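Local coordinates for protein major pollen allergen Pla l 1 (Plantago lanceolata, PDB 4Z8W) that is a secreted major pollen allergen of the Ole e 1 family and binds zinc, although what it does for the plant remains uncertain, at residues 10-15 with 60-65; 70-75 with 103-108. One frame throughout, in Å; residues are numbered along the deposited sequence.

Contact 1 pairs strands 8-18 and 62-68 and is the more interior, its centre about 8 Å from that of the chain; contact 2 joins the loop leading into strand 74-80 to the loop after strand 100-102 and is more peripheral, at about 16 Å. The two illustrate how chemistry follows place in a beta fold. In 10-15 with 60-65 a backbone ladder carries the pairing, with mostly apolar, buried groups on one face and mainly charged ones, with Val62, on the other. In 70-75 with 103-108 one direct backbone bond remains, and side chains and waters take over beside a zinc ion. The contacts meet where Val11 packs on Leu104.

Contact 1 (10-15 with 60-65); sequences HVEGEV and DGVYRL
Over one face of the His10 imidazole lies the guanidinium of Arg64, nearly parallel, planes at 12° and centres 4.1 Å apart. The same guanidinium is used twice: its face rests on the imidazole, while NH1 donates in its own plane to Glu12 OE2 at 2.8 Å, a salt bridge that reaches the carboxylate oxygen from above the carboxylate plane. With CG anti to the backbone N (chi1 172°), Arg64 brings CG against His10 CB, and the extended chain carries the guanidinium over the imidazole. On the other face of the sheet, the Tyr63 ring lies over Gly13. Tyr63 CG sits between the backbone N and the carbonyl carbon (chi1 50°), on the side from which the ring covers Gly13, and Gly13 CA makes a CH-pi contact 4.0 Å from the ring centroid. Val15 CG2 meets the ring edge, 4.0 Å from Tyr63 CE2.

Between the two sets of side chains runs an antiparallel ladder. Val11 and Leu65 exchange two backbone bonds; Tyr63 N donates to Gly13 O at 2.9 Å, its return bond being weak at 3.4 Å from Gly13 N to Tyr63 O. Val15 N closes the series on Gly61 O at 2.7 Å.

Val11 and Tyr63 touch Ile76, and Val15 touches Leu78, on strand 74-80, consistent with packing between two sheets of a beta sandwich. A water links Tyr63 OH to Glu14 O, so the phenol keeps a polar partner on this buried face. Opposite, Glu12 OE2 probably steadies the guanidinium electrostatically, and the stack on His10 would restrict its rotation.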
ATOM      1  N   HIS A  10     -13.214   4.155   4.344  1.00 38.12           N
ATOM      2  CA  HIS A  10     -12.514   3.507   3.214  1.00 36.75           C
ATOM      3  C   HIS A  10     -11.034   3.963   3.180  1.00 30.86           C
ATOM      4  O   HIS A  10     -10.737   5.129   3.228  1.00 33.47           O
ATOM      5  CB  HIS A  10     -13.245   3.791   1.876  1.00 42.67           C
ATOM      6  CG  HIS A  10     -14.582   3.092   1.764  1.00 43.85           C
ATOM      7  ND1 HIS A  10     -15.756   3.660   2.208  1.00 42.79           N
ATOM      8  CD2 HIS A  10     -14.915   1.862   1.289  1.00 44.61           C
ATOM      9  CE1 HIS A  10     -16.757   2.820   2.016  1.00 45.14           C
ATOM     10  NE2 HIS A  10     -16.269   1.712   1.470  1.00 45.60           N
ATOM     11  N   VAL A  11     -10.105   3.016   3.077  1.00 26.01           N
ATOM     12  CA  VAL A  11      -8.743   3.428   2.969  1.00 26.30           C
ATOM     13  C   VAL A  11      -8.333   3.379   1.510  1.00 25.50           C
ATOM     14  O   VAL A  11      -8.363   2.301   0.921  1.00 25.99           O
ATOM     15  CB  VAL A  11      -7.888   2.507   3.813  1.00 26.93           C
ATOM     16  CG1 VAL A  11      -6.425   2.873   3.598  1.00 22.17           C
ATOM     17  CG2 VAL A  11      -8.306   2.666   5.290  1.00 26.41           C
ATOM     18  N   GLU A  12      -7.852   4.496   0.979  1.00 24.01           N
ATOM     19  CA  GLU A  12      -7.583   4.535  -0.457  1.00 26.30           C
ATOM     20  C   GLU A  12      -6.117   4.793  -0.723  1.00 28.50           C
ATOM     21  O   GLU A  12      -5.509   5.642  -0.083  1.00 27.17           O
ATOM     22  CB  GLU A  12      -8.400   5.635  -1.094  1.00 29.76           C
ATOM     23  CG  GLU A  12      -8.934   5.210  -2.431  1.00 40.65           C
ATOM     24  CD  GLU A  12     -10.085   6.097  -2.885  1.00 45.89           C
ATOM     25  OE1 GLU A  12      -9.802   7.282  -3.066  1.00 39.26           O
ATOM     26  OE2 GLU A  12     -11.213   5.588  -3.092  1.00 41.37           O
ATOM     27  N   GLY A  13      -5.535   4.045  -1.653  1.00 28.87           N
ATOM     28  CA  GLY A  13      -4.137   4.287  -2.029  1.00 26.81           C
ATOM     29  C   GLY A  13      -3.898   3.694  -3.412  1.00 26.40           C
ATOM     30  O   GLY A  13      -4.781   3.101  -4.005  1.00 21.96           O
ATOM     31  N   GLU A  14      -2.685   3.903  -3.905  1.00 25.66           N
ATOM     32  CA  GLU A  14      -2.269   3.441  -5.240  0.80 28.49           C
ATOM     33  C   GLU A  14      -1.161   2.379  -5.204  1.00 26.31           C
ATOM     34  O   GLU A  14      -0.326   2.407  -4.286  1.00 23.30           O
ATOM     35  CB  GLU A  14      -1.771   4.633  -6.079  0.80 28.09           C
ATOM     36  CG  GLU A  14      -2.841   5.636  -6.506  0.80 35.84           C
ATOM     37  CD  GLU A  14      -3.173   6.610  -5.390  0.80 43.49           C
ATOM     38  OE1 GLU A  14      -2.275   7.397  -5.001  0.80 47.09           O
ATOM     39  OE2 GLU A  14      -4.322   6.600  -4.906  0.80 45.01           O
ATOM     40  N   VAL A  15      -1.104   1.483  -6.207  1.00 24.05           N
ATOM     41  CA  VAL A  15       0.042   0.590  -6.345  1.00 22.67           C
ATOM     42  C   VAL A  15       0.614   0.803  -7.762  1.00 24.23           C
ATOM     43  O   VAL A  15      -0.152   0.824  -8.732  1.00 25.99           O
ATOM     44  CB  VAL A  15      -0.388  -0.896  -6.134  1.00 19.83           C
ATOM     45  CG1 VAL A  15       0.769  -1.886  -6.410  1.00 18.70           C
ATOM     46  CG2 VAL A  15      -0.874  -1.071  -4.695  1.00 19.19           C
ATOM     47  N   ASP A  60      -7.067   2.013 -12.347  1.00 37.73           N
ATOM     48  CA  ASP A  60      -6.130   3.089 -12.107  1.00 35.74           C
ATOM     49  C   ASP A  60      -5.046   2.701 -11.087  1.00 26.60           C
ATOM     50  O   ASP A  60      -4.311   3.571 -10.639  1.00 32.41           O
ATOM     51  CB  ASP A  60      -6.861   4.343 -11.625  1.00 37.31           C
ATOM     52  CG  ASP A  60      -7.821   4.894 -12.653  1.00 45.45           C
ATOM     53  OD1 ASP A  60      -7.396   5.177 -13.798  1.00 43.58           O
ATOM     54  OD2 ASP A  60      -9.007   5.052 -12.302  1.00 52.52           O
ATOM     55  N   GLY A  61      -4.948   1.432 -10.738  1.00 28.01           N
ATOM     56  CA  GLY A  61      -4.012   0.952  -9.674  1.00 26.85           C
ATOM     57  C   GLY A  61      -4.436   1.436  -8.272  1.00 28.32           C
ATOM     58  O   GLY A  61      -3.584   1.601  -7.387  1.00 23.71           O
ATOM     59  N   VAL A  62      -5.739   1.654  -8.058  1.00 25.96           N
ATOM     60  CA  VAL A  62      -6.265   2.231  -6.763  1.00 27.31           C
ATOM     61  C   VAL A  62      -6.986   1.169  -5.997  1.00 28.71           C
ATOM     62  O   VAL A  62      -7.826   0.451  -6.561  1.00 26.60           O
ATOM     63  CB  VAL A  62      -7.264   3.392  -7.016  1.00 27.85           C
ATOM     64  CG1 VAL A  62      -7.775   4.009  -5.700  1.00 25.11           C
ATOM     65  CG2 VAL A  62      -6.614   4.480  -7.862  1.00 26.88           C
ATOM     66  N   TYR A  63      -6.675   0.999  -4.701  1.00 24.18           N
ATOM     67  CA  TYR A  63      -7.481   0.065  -3.930  1.00 22.22           C
ATOM     68  C   TYR A  63      -8.388   0.920  -3.001  1.00 26.01           C
ATOM     69  O   TYR A  63      -8.117   2.090  -2.770  1.00 25.18           O
ATOM     70  CB  TYR A  63      -6.652  -0.931  -3.066  1.00 23.15           C
ATOM     71  CG  TYR A  63      -5.552  -0.236  -2.190  1.00 24.52           C
ATOM     72  CD1 TYR A  63      -5.868   0.339  -0.917  1.00 22.62           C
ATOM     73  CD2 TYR A  63      -4.242  -0.157  -2.650  1.00 22.57           C
ATOM     74  CE1 TYR A  63      -4.875   0.948  -0.157  1.00 22.08           C
ATOM     75  CE2 TYR A  63      -3.213   0.472  -1.878  1.00 20.92           C
ATOM     76  CZ  TYR A  63      -3.542   1.013  -0.659  1.00 21.83           C
ATOM     77  OH  TYR A  63      -2.575   1.599   0.105  1.00 21.62           O
ATOM     78  N   ARG A  64      -9.407   0.318  -2.405  1.00 27.21           N
ATOM     79  CA  ARG A  64     -10.315   1.104  -1.530  1.00 27.25           C
ATOM     80  C   ARG A  64     -10.886   0.082  -0.596  1.00 28.34           C
ATOM     81  O   ARG A  64     -11.754  -0.746  -0.940  1.00 33.28           O
ATOM     82  CB  ARG A  64     -11.348   1.860  -2.361  1.00 29.05           C
ATOM     83  CG  ARG A  64     -12.438   2.552  -1.606  1.00 36.20           C
ATOM     84  CD  ARG A  64     -13.336   3.308  -2.579  1.00 36.06           C
ATOM     85  NE  ARG A  64     -14.519   3.815  -1.915  1.00 46.79           N
ATOM     86  CZ  ARG A  64     -14.603   5.049  -1.419  1.00 53.56           C
ATOM     87  NH1 ARG A  64     -13.563   5.896  -1.522  1.00 50.22           N
ATOM     88  NH2 ARG A  64     -15.717   5.437  -0.811  1.00 52.05           N
ATOM     89  N   LEU A  65     -10.308   0.053   0.601  1.00 28.60           N
ATOM     90  CA  LEU A  65     -10.648  -0.983   1.542  1.00 30.25           C
ATOM     91  C   LEU A  65     -11.697  -0.467   2.515  1.00 32.26           C
ATOM     92  O   LEU A  65     -11.506   0.612   3.122  1.00 32.88           O
ATOM     93  CB  LEU A  65      -9.407  -1.435   2.274  1.00 30.48           C
ATOM     94  CG  LEU A  65      -8.131  -1.742   1.474  1.00 29.38           C
ATOM     95  CD1 LEU A  65      -6.970  -1.923   2.469  1.00 32.28           C
ATOM     96  CD2 LEU A  65      -8.259  -2.981   0.578  1.00 28.59           C
TER
HETATM   97  O   HOH W   1      -0.583   2.529  -1.442  1.00 21.37           O

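Contact 2 (70-75 with 103-108); sequences YHEDCE and DLSKNT. With ZN (zinc ion), chain B.
Tyr70 lays its ring against Lys106 in a junction of two loops, the second, 103-108, shaped by consecutive Asx and ST turns. From CB, 3.4 Å from Leu104 O, the side chain leads to CG, which meets Lys106 CB; CD1 meets Lys106 N and CA, CE1 lies nearest CA, CD2 nearest CB, and CE2 and CZ nearest CG. Lys106 CB thus makes a CH-pi contact over the face, 3.6 Å from the ring centroid and 15° off the normal, and Leu104 O sits at the ring edge.

Next along the chain, His71 N donates to Leu104 O at 2.9 Å, and a water joins His71 O to Leu104 N. Leu104 CD1 packs on the sulfur of Cys74, which is in a disulfide with Cys42.

Ser105 N closes the Asx turn on Asp103 OD1, and Asn107 N closes the ST turn on Ser105 OG. That hydroxyl in turn donates to Glu72 OE2, which also accepts from two waters leading to Lys106 N and, weakly, Asn107 ND2. Three donors thus grip one carboxylate oxygen. Glu72 also touches Asp45, which binds the zinc ion together with the residue following Glu72: Asp73 OD1 lies 2.0 Å from the metal.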
ATOM      1  N   TYR A  70     -13.128   2.271  14.546  1.00 36.00           N
ATOM      2  CA  TYR A  70     -11.868   3.032  14.587  1.00 37.23           C
ATOM      3  C   TYR A  70     -10.744   2.029  14.894  1.00 33.12           C
ATOM      4  O   TYR A  70     -11.013   0.960  15.480  1.00 29.74           O
ATOM      5  CB  TYR A  70     -11.906   4.163  15.640  1.00 38.18           C
ATOM      6  CG  TYR A  70     -12.956   5.225  15.381  1.00 35.77           C
ATOM      7  CD1 TYR A  70     -12.706   6.300  14.533  1.00 37.63           C
ATOM      8  CD2 TYR A  70     -14.220   5.157  16.039  1.00 45.45           C
ATOM      9  CE1 TYR A  70     -13.684   7.290  14.331  1.00 40.40           C
ATOM     10  CE2 TYR A  70     -15.197   6.129  15.855  1.00 39.02           C
ATOM     11  CZ  TYR A  70     -14.920   7.181  15.009  1.00 43.24           C
ATOM     12  OH  TYR A  70     -15.871   8.139  14.829  1.00 43.46           O
ATOM     13  N   HIS A  71      -9.495   2.334  14.512  1.00 31.52           N
ATOM     14  CA  HIS A  71      -8.404   1.389  14.826  1.00 29.44           C
ATOM     15  C   HIS A  71      -7.145   2.125  15.078  1.00 26.91           C
ATOM     16  O   HIS A  71      -7.046   3.317  14.780  1.00 29.83           O
ATOM     17  CB  HIS A  71      -8.186   0.303  13.728  1.00 34.18           C
ATOM     18  CG  HIS A  71      -9.399  -0.525  13.426  1.00 32.14           C
ATOM     19  ND1 HIS A  71      -9.653  -1.746  14.017  1.00 33.77           N
ATOM     20  CD2 HIS A  71     -10.461  -0.277  12.612  1.00 32.27           C
ATOM     21  CE1 HIS A  71     -10.815  -2.214  13.586  1.00 27.20           C
ATOM     22  NE2 HIS A  71     -11.330  -1.337  12.745  1.00 31.56           N
ATOM     23  N   GLU A  72      -6.182   1.426  15.684  1.00 26.53           N
ATOM     24  CA  GLU A  72      -4.829   1.970  15.925  1.00 29.30           C
ATOM     25  C   GLU A  72      -3.825   0.976  15.375  1.00 26.40           C
ATOM     26  O   GLU A  72      -4.169  -0.242  15.178  1.00 22.27           O
ATOM     27  CB  GLU A  72      -4.566   2.195  17.475  1.00 27.35           C
ATOM     28  CG  GLU A  72      -5.512   3.200  18.194  1.00 28.57           C
ATOM     29  CD  GLU A  72      -5.406   4.688  17.745  1.00 28.54           C
ATOM     30  OE1 GLU A  72      -4.526   5.022  16.930  1.00 30.69           O
ATOM     31  OE2 GLU A  72      -6.192   5.555  18.238  1.00 26.85           O
ATOM     32  N   ASP A  73      -2.639   1.502  15.077  1.00 24.87           N
ATOM     33  CA  ASP A  73      -1.464   0.719  14.674  1.00 29.74           C
ATOM     34  C   ASP A  73      -1.834  -0.011  13.405  1.00 29.29           C
ATOM     35  O   ASP A  73      -1.689  -1.225  13.312  1.00 28.68           O
ATOM     36  CB  ASP A  73      -0.975  -0.280  15.746  1.00 28.27           C
ATOM     37  CG  ASP A  73      -0.906   0.331  17.123  1.00 35.84           C
ATOM     38  OD1 ASP A  73      -0.410   1.441  17.261  1.00 30.26           O
ATOM     39  OD2 ASP A  73      -1.333  -0.307  18.091  1.00 42.35           O
ATOM     40  N   CYS A  74      -2.265   0.770  12.414  1.00 24.26           N
ATOM     41  CA  CYS A  74      -2.695   0.222  11.139  1.00 25.54           C
ATOM     42  C   CYS A  74      -1.716   0.512  10.026  1.00 26.64           C
ATOM     43  O   CYS A  74      -1.239   1.676   9.888  1.00 25.09           O
ATOM     44  CB  CYS A  74      -4.021   0.871  10.760  1.00 28.68           C
ATOM     45  SG  CYS A  74      -5.336   0.514  11.933  1.00 35.78           S
ATOM     46  N   GLU A  75      -1.510  -0.462   9.144  1.00 22.38           N
ATOM     47  CA  GLU A  75      -0.716  -0.204   7.973  1.00 22.84           C
ATOM     48  C   GLU A  75      -1.023  -1.108   6.826  1.00 23.23           C
ATOM     49  O   GLU A  75      -1.546  -2.240   7.022  1.00 24.28           O
ATOM     50  CB  GLU A  75       0.802  -0.199   8.278  1.00 30.38           C
ATOM     51  CG  GLU A  75       1.343  -1.558   8.608  1.00 39.85           C
ATOM     52  CD  GLU A  75       2.679  -1.472   9.379  1.00 48.82           C
ATOM     53  OE1 GLU A  75       3.417  -2.459   9.346  1.00 54.12           O
ATOM     54  OE2 GLU A  75       2.963  -0.458  10.045  1.00 53.27           O
ATOM     55  N   ASP A 103      -4.223   6.603   9.312  1.00 28.62           N
ATOM     56  CA  ASP A 103      -4.838   7.117  10.554  1.00 31.13           C
ATOM     57  C   ASP A 103      -6.319   6.791  10.543  1.00 26.93           C
ATOM     58  O   ASP A 103      -7.092   7.382   9.787  1.00 29.51           O
ATOM     59  CB  ASP A 103      -4.617   8.639  10.649  1.00 31.02           C
ATOM     60  CG  ASP A 103      -5.464   9.310  11.739  1.00 36.42           C
ATOM     61  OD1 ASP A 103      -5.983   8.611  12.650  1.00 32.45           O
ATOM     62  OD2 ASP A 103      -5.570  10.576  11.681  1.00 35.33           O
ATOM     63  N   LEU A 104      -6.703   5.868  11.410  1.00 22.36           N
ATOM     64  CA  LEU A 104      -8.108   5.495  11.592  1.00 27.72           C
ATOM     65  C   LEU A 104      -8.494   5.779  13.068  1.00 28.82           C
ATOM     66  O   LEU A 104      -9.416   5.125  13.615  1.00 29.07           O
ATOM     67  CB  LEU A 104      -8.373   3.994  11.276  1.00 24.59           C
ATOM     68  CG  LEU A 104      -8.044   3.651   9.774  1.00 25.85           C
ATOM     69  CD1 LEU A 104      -7.917   2.122   9.599  1.00 25.17           C
ATOM     70  CD2 LEU A 104      -9.103   4.210   8.782  1.00 26.95           C
ATOM     71  N   SER A 105      -7.788   6.745  13.684  1.00 25.80           N
ATOM     72  CA  SER A 105      -8.003   7.050  15.130  1.00 29.63           C
ATOM     73  C   SER A 105      -9.264   7.892  15.318  1.00 31.58           C
ATOM     74  O   SER A 105      -9.501   8.899  14.558  1.00 28.90           O
ATOM     75  CB  SER A 105      -6.803   7.827  15.741  1.00 31.92           C
ATOM     76  OG  SER A 105      -6.873   7.919  17.175  1.00 30.67           O
ATOM     77  N   LYS A 106     -10.070   7.482  16.303  1.00 31.50           N
ATOM     78  CA  LYS A 106     -11.180   8.280  16.822  1.00 31.63           C
ATOM     79  C   LYS A 106     -10.739   9.610  17.429  1.00 31.71           C
ATOM     80  O   LYS A 106     -11.519  10.582  17.449  1.00 31.73           O
ATOM     81  CB  LYS A 106     -11.909   7.447  17.893  1.00 35.17           C
ATOM     82  CG  LYS A 106     -13.177   8.068  18.491  1.00 36.49           C
ATOM     83  CD  LYS A 106     -13.503   7.332  19.808  1.00 40.89           C
ATOM     84  CE  LYS A 106     -14.530   8.068  20.675  1.00 51.37           C
ATOM     85  NZ  LYS A 106     -15.879   7.960  20.037  1.00 52.76           N
ATOM     86  N   ASN A 107      -9.480   9.688  17.898  1.00 28.89           N
ATOM     87  CA  ASN A 107      -9.070  10.790  18.758  1.00 32.49           C
ATOM     88  C   ASN A 107      -8.607  12.113  18.128  1.00 32.98           C
ATOM     89  O   ASN A 107      -7.821  12.861  18.724  1.00 33.70           O
ATOM     90  CB  ASN A 107      -8.047  10.281  19.807  1.00 28.51           C
ATOM     91  CG  ASN A 107      -8.477   8.970  20.399  1.00 29.93           C
ATOM     92  OD1 ASN A 107      -9.638   8.823  20.781  1.00 25.60           O
ATOM     93  ND2 ASN A 107      -7.530   8.024  20.527  1.00 27.96           N
ATOM     94  N   THR A 108      -9.087  12.387  16.920  1.00 35.00           N
ATOM     95  CA  THR A 108      -8.725  13.617  16.203  1.00 33.45           C
ATOM     96  C   THR A 108      -9.939  14.448  15.788  1.00 36.11           C
ATOM     97  O   THR A 108     -11.098  14.015  15.916  1.00 34.46           O
ATOM     98  CB  THR A 108      -8.052  13.303  14.854  1.00 36.22           C
ATOM     99  OG1 THR A 108      -9.039  12.704  13.965  1.00 29.10           O
ATOM    100  CG2 THR A 108      -6.805  12.400  15.016  1.00 38.00           C
TER
HETATM  101 ZN    ZN B 201      -0.382   1.919  19.219  1.00 30.27          ZN
HETATM  102  O   HOH W   2      -5.064   4.810  13.432  1.00 26.09           O
HETATM  103  O   HOH W   3      -8.971   5.218  17.990  1.00 28.79           O
HETATM  104  O   HOH W   4      -6.401   5.469  20.956  1.00 32.77           O